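Local coordinates for structural PPIase-like protein L605 (Mimivirus, PDB 2OSE), which is a virally encoded, homotrimeric cyclophilin of the virion, from a family that typically isomerises peptide bonds before proline, an activity it may share, at residues A[34-39]-A[167-172]; A[44-49]-A[105-110]; A[114-119]-A[141-146]. All blocks are in the same frame, centred on the assembly; numbering follows the deposited sequence.

Contacts 1 and 2 are buried, whereas contact 3 lies nearer the surface and only Tyr143 among its touching residues is buried. Contact 1 joins two antiparallel strands by backbone hydrogen bonds. Contact 2 fixes the following helix, 41-52, to a loop through one hydrogen bond from the Val106 backbone N to the Asn46 side-chain oxygen, and contact 3 packs a later part of that loop against residues 141-146 by van der Waals contact. Contacts 1 and 2 share the Leu35 and Phe47 packing and the Arg37-Glu45 salt bridge. Contact 1 reaches contact 3 where Ala39 O meets Gly117 N. Along the chain, contacts 2 and 3 are both nested inside the loop closed by contact 1.

Contact 1 (A[34-39]-A[167-172]); sequences KLFRDA and QVVIGQ
An antiparallel strand pair of the cyclophilin barrel, the end of strand 26-35 against strand 168-175, brings Lys34, Leu35 and Phe36 against Ile170, Gly171 and Gln172. Lys34 and Gln172 form the hydrogen-bonded pair: Lys34 N donates to Gln172 O at 2.9 Å, and Gln172 N returns a bond to Lys34 O. Leu35 and Gly171 form the next, non-hydrogen-bonded pair, with their CA atoms 4.0 Å apart. Past the strand end Phe36 N still bonds to Ile170 O at 2.8 Å, while Leu35 CA approaches the same oxygen as a CA-H...O contact. Toward strand 128-135, Ile170 and Gly171 both face Leu129, a classic beta bulge. The Phe36 ring lies with one face over Gly171, whose CA is 3.8 Å from the ring centroid in a CH-pi contact, offset toward the rim. The Gln172 side chain crosses that of Phe36 at about a right angle: its NE2 comes to the ring edge, in plane, 3.5 Å from Phe36 CE1. The Lys34 chain runs beside Gln172 in the same direction, its CG anti to the backbone N (chi1 -176°), and a water accepts from Gln172 NE2 and, weakly, from Lys34 NZ. Leu35 takes the barrel interior, where CD2 meets Ile170 CD1 at 3.9 Å and Val44, Phe47 and Val48 of helix 41-52 close over it. Phe36 also stacks on Tyr121. The chain then turns through a short 3-10 segment, and Ala39 CB comes back to 3.6 Å from Val169 O.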
loop_
_atom_site.group_PDB
_atom_site.type_symbol
_atom_site.label_atom_id
_atom_site.label_comp_id
_atom_site.label_asym_id
_atom_site.label_seq_id
_atom_site.Cartn_x
_atom_site.Cartn_y
_atom_site.Cartn_z
ATOM N N LYS A 34 11.422 22.690 18.559
ATOM C CA LYS A 34 12.694 22.894 19.230
ATOM C C LYS A 34 13.463 21.564 19.325
ATOM O O LYS A 34 12.928 20.595 19.824
ATOM C CB LYS A 34 12.434 23.398 20.656
ATOM C CG LYS A 34 13.718 23.731 21.421
ATOM C CD LYS A 34 13.369 24.347 22.811
ATOM C CE LYS A 34 13.347 23.399 23.965
ATOM N NZ LYS A 34 13.744 24.098 25.261
ATOM N N LEU A 35 14.713 21.557 18.873
ATOM C CA LEU A 35 15.515 20.344 18.844
ATOM C C LEU A 35 16.479 20.289 20.026
ATOM O O LEU A 35 16.817 21.326 20.635
ATOM C CB LEU A 35 16.273 20.218 17.512
ATOM C CG LEU A 35 15.231 20.013 16.393
ATOM C CD1 LEU A 35 15.186 21.268 15.517
ATOM C CD2 LEU A 35 15.523 18.836 15.579
ATOM N N PHE A 36 16.898 19.074 20.360
ATOM C CA PHE A 36 17.766 18.847 21.518
ATOM C C PHE A 36 19.053 18.286 20.928
ATOM O O PHE A 36 19.172 17.086 20.755
ATOM C CB PHE A 36 17.165 17.854 22.524
ATOM C CG PHE A 36 15.667 18.041 22.822
ATOM C CD1 PHE A 36 15.128 19.295 23.139
ATOM C CD2 PHE A 36 14.820 16.946 22.823
ATOM C CE1 PHE A 36 13.775 19.434 23.423
ATOM C CE2 PHE A 36 13.482 17.066 23.114
ATOM C CZ PHE A 36 12.945 18.313 23.404
ATOM N N ARG A 37 19.986 19.155 20.557
ATOM C CA ARG A 37 21.190 18.711 19.863
ATOM C C ARG A 37 21.945 17.705 20.730
ATOM O O ARG A 37 22.541 16.791 20.169
ATOM C CB ARG A 37 22.090 19.885 19.479
ATOM C CG ARG A 37 23.192 19.534 18.472
ATOM C CD ARG A 37 24.233 20.659 18.392
ATOM N NE ARG A 37 25.157 20.453 17.276
ATOM C CZ ARG A 37 26.372 19.910 17.390
ATOM N NH1 ARG A 37 26.800 19.509 18.570
ATOM N NH2 ARG A 37 27.147 19.745 16.318
ATOM N N ASP A 38 21.869 17.848 22.072
ATOM C CA ASP A 38 22.496 16.890 23.039
ATOM C C ASP A 38 21.879 15.482 23.082
ATOM O O ASP A 38 22.371 14.595 23.780
ATOM C CB ASP A 38 22.624 17.449 24.485
ATOM C CG ASP A 38 21.277 17.743 25.183
ATOM O OD1 ASP A 38 20.250 17.038 25.017
ATOM O OD2 ASP A 38 21.263 18.705 25.987
ATOM N N ALA A 39 20.800 15.282 22.346
ATOM C CA ALA A 39 20.196 13.970 22.250
ATOM C C ALA A 39 20.974 13.119 21.244
ATOM O O ALA A 39 21.110 11.908 21.429
ATOM C CB ALA A 39 18.715 14.101 21.826
ATOM N N GLN A 167 13.653 4.436 18.260
ATOM C CA GLN A 167 12.876 5.546 17.706
ATOM C C GLN A 167 13.225 6.740 18.574
ATOM O O GLN A 167 12.492 7.092 19.500
ATOM C CB GLN A 167 11.380 5.216 17.713
ATOM C CG GLN A 167 11.001 3.976 16.831
ATOM C CD GLN A 167 10.572 4.303 15.412
ATOM O OE1 GLN A 167 10.864 5.371 14.880
ATOM N NE2 GLN A 167 9.840 3.371 14.792
ATOM N N VAL A 168 14.365 7.345 18.273
ATOM C CA VAL A 168 15.038 8.283 19.197
ATOM C C VAL A 168 14.515 9.736 19.133
ATOM O O VAL A 168 14.575 10.381 18.090
ATOM C CB VAL A 168 16.590 8.242 18.986
ATOM C CG1 VAL A 168 16.956 8.710 17.578
ATOM C CG2 VAL A 168 17.332 9.126 20.051
ATOM N N VAL A 169 14.020 10.221 20.273
ATOM C CA VAL A 169 13.492 11.576 20.418
ATOM C C VAL A 169 14.610 12.627 20.339
ATOM O O VAL A 169 15.584 12.583 21.114
ATOM C CB VAL A 169 12.719 11.724 21.738
ATOM C CG1 VAL A 169 12.208 13.192 21.970
ATOM C CG2 VAL A 169 11.569 10.769 21.765
ATOM N N ILE A 170 14.448 13.562 19.412
ATOM C CA ILE A 170 15.417 14.633 19.161
ATOM C C ILE A 170 14.804 16.050 19.266
ATOM O O ILE A 170 15.516 17.031 19.044
ATOM C CB ILE A 170 16.107 14.499 17.775
ATOM C CG1 ILE A 170 15.086 14.495 16.624
ATOM C CG2 ILE A 170 17.035 13.220 17.686
ATOM C CD1 ILE A 170 15.719 14.965 15.351
ATOM N N GLY A 171 13.514 16.156 19.626
ATOM C CA GLY A 171 12.872 17.461 19.654
ATOM C C GLY A 171 11.440 17.420 20.108
ATOM O O GLY A 171 10.890 16.338 20.338
ATOM N N GLN A 172 10.817 18.607 20.209
ATOM C CA GLN A 172 9.395 18.739 20.588
ATOM C C GLN A 172 8.789 19.880 19.775
ATOM O O GLN A 172 9.455 20.842 19.490
ATOM C CB GLN A 172 9.246 19.104 22.072
ATOM C CG GLN A 172 9.878 20.479 22.403
ATOM C CD GLN A 172 9.690 20.906 23.854
ATOM O OE1 GLN A 172 8.569 21.225 24.292
ATOM N NE2 GLN A 172 10.792 20.932 24.607
HETATM O O HOH W 1 11.238 22.705 26.765
#

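Contact 2 (A[44-49]-A[105-110]); sequences VENFVQ and TVYCDE
Asn46 reaches from helix 41-52, which packs against the cyclophilin barrel, to the backbone of the loop at Thr105 and Val106. Its CG is anti to the backbone N (chi1 -177°), and OD1 accepts from Val106 N at 2.9 Å, with an N-H...O angle of 152° and the donor tilted 28° from the amide plane. Packing is tight around this oxygen: Thr105 CA lies 3.3 Å from Asn46 OD1, and Val106 CG2 is 3.5 Å from it. Val106 CG2 also sits over the centre of the Tyr107 ring. That ring brings its CE2 to 3.9 Å from Asn46 CB, and its hydroxyl, bonded to Ala42 O, touches Glu45 CB at 3.5 Å.

Toward Gln49, which is partly exposed, the fit is looser. Val106 CG1 meets only its CB, at 3.9 Å, while the carboxamide turns back along the helix in a weak bond to Glu45 OE1. The Glu45 carboxylate is itself held by Arg37 and Ser11. Farther along the loop, the type I' turn from Tyr107 to Glu110 runs into more exposed surroundings. Thr105, just before the turn, ties it back: OG1 donates to Glu110 O at 2.6 Å and its N donates to Asp109 OD1, while Asp109 OD2 pairs with Arg74. One buried amide oxygen satisfies Val106 N in a contact otherwise made largely by carbon packing, so a neutral hydrogen bond rather than charge links helix and loop.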
loop_
_atom_site.group_PDB
_atom_site.type_symbol
_atom_site.label_atom_id
_atom_site.label_comp_id
_atom_site.label_asym_id
_atom_site.label_seq_id
_atom_site.Cartn_x
_atom_site.Cartn_y
_atom_site.Cartn_z
ATOM N N VAL A 44 20.335 15.444 14.680
ATOM C CA VAL A 44 19.834 16.835 14.828
ATOM C C VAL A 44 20.372 17.766 13.736
ATOM O O VAL A 44 19.600 18.510 13.098
ATOM C CB VAL A 44 20.125 17.372 16.247
ATOM C CG1 VAL A 44 19.864 18.910 16.342
ATOM C CG2 VAL A 44 19.266 16.627 17.226
ATOM N N GLU A 45 21.686 17.730 13.500
ATOM C CA GLU A 45 22.251 18.570 12.441
ATOM C C GLU A 45 21.724 18.229 11.054
ATOM O O GLU A 45 21.434 19.122 10.265
ATOM C CB GLU A 45 23.809 18.614 12.481
ATOM C CG GLU A 45 24.373 19.303 13.724
ATOM C CD GLU A 45 23.991 20.800 13.882
ATOM O OE1 GLU A 45 23.741 21.514 12.883
ATOM O OE2 GLU A 45 23.959 21.260 15.043
ATOM N N ASN A 46 21.551 16.936 10.770
ATOM C CA ASN A 46 20.966 16.554 9.496
ATOM C C ASN A 46 19.535 17.092 9.387
ATOM O O ASN A 46 19.171 17.650 8.377
ATOM C CB ASN A 46 20.969 15.024 9.341
ATOM C CG ASN A 46 20.437 14.561 7.988
ATOM O OD1 ASN A 46 20.881 15.034 6.928
ATOM N ND2 ASN A 46 19.486 13.609 8.016
ATOM N N PHE A 47 18.742 16.937 10.445
ATOM C CA PHE A 47 17.376 17.474 10.447
ATOM C C PHE A 47 17.375 18.980 10.200
ATOM O O PHE A 47 16.703 19.461 9.286
ATOM C CB PHE A 47 16.640 17.144 11.748
ATOM C CG PHE A 47 15.165 17.497 11.707
ATOM C CD1 PHE A 47 14.222 16.562 11.265
ATOM C CD2 PHE A 47 14.718 18.770 12.104
ATOM C CE1 PHE A 47 12.859 16.881 11.197
ATOM C CE2 PHE A 47 13.347 19.104 12.043
ATOM C CZ PHE A 47 12.418 18.157 11.604
ATOM N N VAL A 48 18.135 19.727 11.006
ATOM C CA VAL A 48 18.200 21.184 10.826
ATOM C C VAL A 48 18.702 21.623 9.439
ATOM O O VAL A 48 18.142 22.549 8.844
ATOM C CB VAL A 48 19.010 21.893 11.976
ATOM C CG1 VAL A 48 19.080 23.380 11.747
ATOM C CG2 VAL A 48 18.397 21.645 13.324
ATOM N N GLN A 49 19.745 20.975 8.896
ATOM C CA GLN A 49 20.237 21.433 7.588
ATOM C C GLN A 49 19.300 21.100 6.456
ATOM O O GLN A 49 19.294 21.774 5.433
ATOM C CB GLN A 49 21.648 20.913 7.284
ATOM C CG GLN A 49 22.679 21.298 8.319
ATOM C CD GLN A 49 22.716 22.793 8.622
ATOM O OE1 GLN A 49 22.480 23.635 7.749
ATOM N NE2 GLN A 49 23.040 23.125 9.865
ATOM N N THR A 105 20.748 12.115 3.428
ATOM C CA THR A 105 21.442 12.840 4.470
ATOM C C THR A 105 22.303 13.933 3.834
ATOM O O THR A 105 22.634 13.857 2.642
ATOM C CB THR A 105 22.307 11.931 5.399
ATOM O OG1 THR A 105 23.576 11.631 4.789
ATOM C CG2 THR A 105 21.580 10.631 5.796
ATOM N N VAL A 106 22.651 14.945 4.626
ATOM C CA VAL A 106 23.493 16.065 4.163
ATOM C C VAL A 106 24.991 15.680 4.147
ATOM O O VAL A 106 25.839 16.444 3.680
ATOM C CB VAL A 106 23.289 17.356 5.023
ATOM C CG1 VAL A 106 21.845 17.863 4.928
ATOM C CG2 VAL A 106 23.694 17.127 6.511
ATOM N N TYR A 107 25.303 14.498 4.665
ATOM C CA TYR A 107 26.685 14.042 4.749
ATOM C C TYR A 107 27.105 13.220 3.522
ATOM O O TYR A 107 27.525 12.075 3.664
ATOM C CB TYR A 107 26.848 13.217 6.021
ATOM C CG TYR A 107 26.289 13.900 7.258
ATOM C CD1 TYR A 107 26.877 15.068 7.759
ATOM C CD2 TYR A 107 25.182 13.372 7.933
ATOM C CE1 TYR A 107 26.376 15.695 8.910
ATOM C CE2 TYR A 107 24.680 13.983 9.099
ATOM C CZ TYR A 107 25.281 15.150 9.568
ATOM O OH TYR A 107 24.784 15.774 10.681
ATOM N N CYS A 108 26.991 13.807 2.326
ATOM C CA CYS A 108 27.126 13.061 1.052
ATOM C C CYS A 108 26.245 11.801 1.020
ATOM O O CYS A 108 26.629 10.755 0.452
ATOM C CB CYS A 108 28.586 12.688 0.771
ATOM S SG CYS A 108 29.705 14.093 0.849
ATOM N N ASP A 109 25.069 11.905 1.649
ATOM C CA ASP A 109 24.114 10.804 1.746
ATOM C C ASP A 109 24.647 9.581 2.470
ATOM O O ASP A 109 24.096 8.478 2.337
ATOM C CB ASP A 109 23.564 10.439 0.367
ATOM C CG ASP A 109 22.629 11.492 -0.170
ATOM O OD1 ASP A 109 21.505 11.633 0.382
ATOM O OD2 ASP A 109 23.031 12.199 -1.122
ATOM N N GLU A 110 25.707 9.782 3.252
ATOM C CA GLU A 110 26.191 8.746 4.155
ATOM C C GLU A 110 25.145 8.476 5.233
ATOM O O GLU A 110 24.517 9.419 5.743
ATOM C CB GLU A 110 27.486 9.168 4.857
ATOM C CG GLU A 110 28.729 9.272 3.995
ATOM C CD GLU A 110 29.947 9.690 4.828
ATOM O OE1 GLU A 110 30.427 10.825 4.625
ATOM O OE2 GLU A 110 30.409 8.901 5.703
#

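Contact 3 (A[114-119]-A[141-146]); sequences PVFGDY and RYYDST
The segments approach nearest at Pro114 and Tyr142, whose CA atoms are 6.0 Å apart, and side chains of Pro114, Phe116, Arg141 and Tyr143 make most of the contact. The contact lays the long loop between strands 89-92 and 128-135 of the cyclophilin fold against short strand 141-142, which pairs with strand 128-135, and the residues just after it. Pro114 wedges between Arg141 and Tyr143. Its CG and CD meet the backbone, CD lying 3.4 Å from Arg141 O, while CB packs against the guanidinium, 3.8 Å from Arg141 NE. The Arg141 chain starts with CG anti to the backbone N (chi1 175°) and bends at chi3 (91°); the guanidinium takes Pro114 CG over one face and Phe116 CE2 near its plane at the edge. Arg141 NE also forms a salt bridge with Asp166 OD1. Pro114 CB also reaches the edge of the Tyr143 ring, in plane, 4.0 Å from CE2. The Phe116 and Tyr143 side chains cross at about a right angle; their ring planes are 62° apart and the centroids 6.0 Å apart, an oblique pair, neither stacked nor edge-to-face. Both rings also meet Phe40 edge-to-face, which makes a three-ring cluster beside the loop. Pro114 O, two residues back in the chain, lies over the centre of the Phe116 ring. Beyond this cluster, Asp144 OD1 takes both Thr146 N and Thr146 OG1 from the same face of its carboxylate, the former closing an Asx turn, and pairs with Arg193 of a neighbouring subunit. The Tyr143 hydroxyl is bonded to Asp166 O, and at the Phe116 ring edge its OH lies 3.5 Å from CZ of Phe116.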
loop_
_atom_site.group_PDB
_atom_site.type_symbol
_atom_site.label_atom_id
_atom_site.label_comp_id
_atom_site.label_asym_id
_atom_site.label_seq_id
_atom_site.Cartn_x
_atom_site.Cartn_y
_atom_site.Cartn_z
ATOM N N PRO A 114 24.464 5.547 15.051
ATOM C CA PRO A 114 23.752 5.815 16.278
ATOM C C PRO A 114 24.694 6.334 17.373
ATOM O O PRO A 114 24.802 5.738 18.438
ATOM C CB PRO A 114 23.122 4.456 16.643
ATOM C CG PRO A 114 23.913 3.408 15.881
ATOM C CD PRO A 114 24.771 4.104 14.870
ATOM N N VAL A 115 25.356 7.452 17.103
ATOM C CA VAL A 115 26.191 8.074 18.130
ATOM C C VAL A 115 25.381 9.140 18.840
ATOM O O VAL A 115 25.281 10.256 18.348
ATOM C CB VAL A 115 27.480 8.716 17.548
ATOM C CG1 VAL A 115 28.363 9.220 18.692
ATOM C CG2 VAL A 115 28.253 7.734 16.699
ATOM N N PHE A 116 24.814 8.787 19.985
ATOM C CA PHE A 116 23.915 9.678 20.718
ATOM C C PHE A 116 24.651 10.562 21.708
ATOM O O PHE A 116 25.803 10.291 22.091
ATOM C CB PHE A 116 22.804 8.907 21.443
ATOM C CG PHE A 116 21.959 8.057 20.531
ATOM C CD1 PHE A 116 21.728 8.437 19.213
ATOM C CD2 PHE A 116 21.396 6.875 20.993
ATOM C CE1 PHE A 116 20.953 7.654 18.364
ATOM C CE2 PHE A 116 20.627 6.085 20.146
ATOM C CZ PHE A 116 20.401 6.487 18.825
ATOM N N GLY A 117 23.977 11.627 22.124
ATOM C CA GLY A 117 24.601 12.582 23.001
ATOM C C GLY A 117 24.459 12.130 24.423
ATOM O O GLY A 117 24.151 10.957 24.703
ATOM N N ASP A 118 24.655 13.092 25.318
ATOM C CA ASP A 118 24.714 12.859 26.752
ATOM C C ASP A 118 23.358 12.585 27.398
ATOM O O ASP A 118 23.307 11.997 28.490
ATOM C CB ASP A 118 25.422 14.040 27.462
ATOM C CG ASP A 118 25.371 15.361 26.664
ATOM O OD1 ASP A 118 25.877 16.394 27.186
ATOM O OD2 ASP A 118 24.862 15.389 25.510
ATOM N N TYR A 119 22.269 13.010 26.739
ATOM C CA TYR A 119 20.927 12.844 27.308
ATOM C C TYR A 119 19.975 12.032 26.441
ATOM O O TYR A 119 20.153 11.932 25.220
ATOM C CB TYR A 119 20.281 14.200 27.619
ATOM C CG TYR A 119 21.000 14.981 28.686
ATOM C CD1 TYR A 119 20.608 14.891 30.023
ATOM C CD2 TYR A 119 22.084 15.813 28.362
ATOM C CE1 TYR A 119 21.273 15.612 31.022
ATOM C CE2 TYR A 119 22.753 16.541 29.353
ATOM C CZ TYR A 119 22.336 16.433 30.673
ATOM O OH TYR A 119 22.991 17.149 31.660
ATOM N N ARG A 141 22.292 -0.674 12.809
ATOM C CA ARG A 141 21.346 0.447 12.886
ATOM C C ARG A 141 21.913 1.777 12.374
ATOM O O ARG A 141 23.028 2.164 12.726
ATOM C CB ARG A 141 20.886 0.557 14.353
ATOM C CG ARG A 141 19.983 1.747 14.716
ATOM C CD ARG A 141 19.349 1.555 16.083
ATOM N NE ARG A 141 20.120 2.123 17.211
ATOM C CZ ARG A 141 20.760 1.411 18.155
ATOM N NH1 ARG A 141 20.746 0.077 18.150
ATOM N NH2 ARG A 141 21.417 2.038 19.129
ATOM N N TYR A 142 21.140 2.474 11.543
ATOM C CA TYR A 142 21.493 3.803 11.040
ATOM C C TYR A 142 20.250 4.701 10.984
ATOM O O TYR A 142 19.142 4.220 11.098
ATOM C CB TYR A 142 22.153 3.758 9.652
ATOM C CG TYR A 142 23.562 3.165 9.645
ATOM C CD1 TYR A 142 24.690 3.929 10.038
ATOM C CD2 TYR A 142 23.770 1.828 9.269
ATOM C CE1 TYR A 142 25.992 3.362 10.043
ATOM C CE2 TYR A 142 25.077 1.250 9.283
ATOM C CZ TYR A 142 26.162 2.020 9.669
ATOM O OH TYR A 142 27.417 1.445 9.658
ATOM N N TYR A 143 20.472 5.995 10.783
ATOM C CA TYR A 143 19.411 6.973 10.675
ATOM C C TYR A 143 19.615 7.774 9.426
ATOM O O TYR A 143 20.705 7.777 8.821
ATOM C CB TYR A 143 19.359 7.873 11.911
ATOM C CG TYR A 143 19.041 7.111 13.159
ATOM C CD1 TYR A 143 17.731 7.000 13.614
ATOM C CD2 TYR A 143 20.040 6.488 13.888
ATOM C CE1 TYR A 143 17.437 6.300 14.745
ATOM C CE2 TYR A 143 19.753 5.774 15.014
ATOM C CZ TYR A 143 18.450 5.668 15.437
ATOM O OH TYR A 143 18.149 4.984 16.591
ATOM N N ASP A 144 18.546 8.434 9.012
ATOM C CA ASP A 144 18.602 9.317 7.872
ATOM C C ASP A 144 17.630 10.509 8.105
ATOM O O ASP A 144 17.344 10.880 9.262
ATOM C CB ASP A 144 18.389 8.525 6.538
ATOM C CG ASP A 144 17.085 7.711 6.500
ATOM O OD1 ASP A 144 16.131 8.027 7.277
ATOM O OD2 ASP A 144 17.006 6.744 5.668
ATOM N N SER A 145 17.158 11.092 7.013
ATOM C CA SER A 145 16.178 12.181 7.018
ATOM C C SER A 145 14.760 11.809 7.507
ATOM O O SER A 145 13.928 12.709 7.717
ATOM C CB SER A 145 16.087 12.739 5.600
ATOM O OG SER A 145 15.733 11.705 4.680
ATOM N N THR A 146 14.483 10.505 7.631
ATOM C CA THR A 146 13.189 9.971 8.070
ATOM C C THR A 146 12.860 10.290 9.533
ATOM O O THR A 146 13.598 9.936 10.445
ATOM C CB THR A 146 13.097 8.419 7.889
ATOM O OG1 THR A 146 13.553 8.074 6.566
ATOM C CG2 THR A 146 11.627 7.938 8.076
#